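Local coordinates for putative short-chain dehydrogenase/reductase (Corynebacterium glutamicum, PDB 3E9N) that probably acts as an NAD(P)-dependent oxidoreductase of the short-chain dehydrogenase/reductase family, perhaps reducing acetoacetyl-CoA, at the interface of chains A and B. Numbering follows the deposited sequence. Chains: chain A/B, Putative short-chain dehydrogenase/reductase.

The interface of chains A and B. Residues chain A 95-96, 99; chain B 62, 108, 112, 115.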
loop_
_atom_site.group_PDB
_atom_site.type_symbol
_atom_site.label_atom_id
_atom_site.label_comp_id
_atom_site.label_asym_id
_atom_site.label_seq_id
_atom_site.Cartn_x
_atom_site.Cartn_y
_atom_site.Cartn_z
ATOM N N SER A 95 -11.880 -11.546 23.961
ATOM C CA SER A 95 -11.233 -10.705 22.964
ATOM C C SER A 95 -10.338 -9.642 23.542
ATOM O O SER A 95 -9.304 -9.359 22.976
ATOM C CB SER A 95 -12.262 -9.981 22.118
ATOM O OG SER A 95 -12.500 -10.706 20.946
ATOM N N VAL A 96 -10.728 -9.026 24.640
ATOM C CA VAL A 96 -9.931 -7.927 25.132
ATOM C C VAL A 96 -8.566 -8.453 25.536
ATOM O O VAL A 96 -7.526 -7.876 25.187
ATOM C CB VAL A 96 -10.576 -7.162 26.326
ATOM C CG1 VAL A 96 -9.619 -6.092 26.824
ATOM C CG2 VAL A 96 -11.865 -6.501 25.924
ATOM N N TRP A 99 -6.582 -9.056 22.351
ATOM C CA TRP A 99 -5.970 -7.794 21.920
ATOM C C TRP A 99 -4.699 -7.412 22.677
ATOM O O TRP A 99 -3.698 -7.014 22.061
ATOM C CB TRP A 99 -6.946 -6.624 22.068
ATOM C CG TRP A 99 -7.851 -6.511 20.920
ATOM C CD1 TRP A 99 -9.168 -6.878 20.863
ATOM C CD2 TRP A 99 -7.517 -6.000 19.629
ATOM N NE1 TRP A 99 -9.677 -6.611 19.614
ATOM C CE2 TRP A 99 -8.689 -6.056 18.841
ATOM C CE3 TRP A 99 -6.360 -5.456 19.080
ATOM C CZ2 TRP A 99 -8.722 -5.628 17.516
ATOM C CZ3 TRP A 99 -6.396 -5.042 17.748
ATOM C CH2 TRP A 99 -7.573 -5.127 16.990
ATOM N N LEU B 62 -13.739 -1.628 27.889
ATOM C CA LEU B 62 -12.711 -2.636 28.023
ATOM C C LEU B 62 -12.779 -3.394 29.352
ATOM O O LEU B 62 -12.560 -4.596 29.371
ATOM C CB LEU B 62 -11.312 -2.011 27.856
ATOM C CG LEU B 62 -11.008 -1.381 26.476
ATOM C CD1 LEU B 62 -9.494 -1.190 26.246
ATOM C CD2 LEU B 62 -11.659 -2.115 25.279
ATOM N N ILE B 108 -8.385 -0.666 20.463
ATOM C CA ILE B 108 -9.062 -1.769 21.134
ATOM C C ILE B 108 -10.487 -1.354 21.467
ATOM O O ILE B 108 -11.420 -2.109 21.240
ATOM C CB ILE B 108 -8.259 -2.306 22.340
ATOM C CG1 ILE B 108 -6.897 -2.763 21.840
ATOM C CG2 ILE B 108 -8.968 -3.509 22.965
ATOM C CD1 ILE B 108 -5.819 -2.944 22.891
ATOM N N GLU B 112 -13.907 -3.198 20.128
ATOM C CA GLU B 112 -14.723 -3.850 21.148
ATOM C C GLU B 112 -16.112 -3.264 21.161
ATOM O O GLU B 112 -17.075 -4.015 21.195
ATOM C CB GLU B 112 -14.107 -3.722 22.531
ATOM C CG GLU B 112 -13.240 -4.892 22.874
ATOM C CD GLU B 112 -14.011 -6.213 22.885
ATOM O OE1 GLU B 112 -13.850 -6.995 21.918
ATOM O OE2 GLU B 112 -14.743 -6.467 23.873
ATOM N N ARG B 115 -17.847 -4.601 18.336
ATOM C CA ARG B 115 -18.244 -5.983 18.623
ATOM C C ARG B 115 -19.490 -6.001 19.539
ATOM O O ARG B 115 -20.421 -6.769 19.320
ATOM C CB ARG B 115 -17.099 -6.782 19.274
ATOM C CG ARG B 115 -17.484 -8.245 19.614
ATOM C CD ARG B 115 -16.465 -8.954 20.588
ATOM N NE ARG B 115 -16.482 -8.388 21.951
ATOM C CZ ARG B 115 -17.431 -8.600 22.871
ATOM N NH1 ARG B 115 -17.346 -8.038 24.078
ATOM N NH2 ARG B 115 -18.464 -9.376 22.601
#
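A:Trp99 and B:Ile108 form the apolar centre, where helix 95-124 of chain A packs against helix 96-116 of chain B. The two side chains run antiparallel alongside each other. B:Ile108 lies over one face of the indole at its CB end, its CG2 methyl 3.8 Å above A:Trp99 CG. On the same face, the CG1 methylene sits towards the six-membered ring, 3.9 Å from CE3 of A:Trp99. One turn back on the chain A helix, A:Val96 continues the packing. Its CG1 is anti to the backbone N (chi1 176°), which leaves CG2 beside that N to do most of the touching. The valine meets the glutamate chain roughly perpendicularly, with A:Val96 CG2 3.7 Å from the CG methylene of B:Glu112. The same methyl lies 4.0 Å from the backbone O of B:Leu62, on helix 57-63, while CG1 is peripheral.

At the rim, B:Glu112 bends at chi2 and lays its carboxylate against the first turn of the chain A helix. OE1 lies 3.4 Å from A:Ser95 CB, and OE2 3.5 Å from A:Val96 CG2. B:Arg115 holds that carboxylate side-on from within chain B: NE bonds to OE1 of B:Glu112 at 3.0 Å, and NH1 to OE2 of B:Glu112, also at 3.0 Å. Both oxygens lie in the guanidinium plane and are met on their syn sides, but the nitrogens sit 25 to 29° out of the carboxylate plane, so the two groups are tilted. This salt bridge should fix the carboxylate's rotation and may offset its charge beside A:Val96. The polar bonds thus stay within chain B, and the chains meet here by van der Waals contact. With its twin, the patch helps build one two-fold interface of the deposited tetramer, plausibly the helix-packed kind common in this family, although the structure alone does not prove the oligomer in solution.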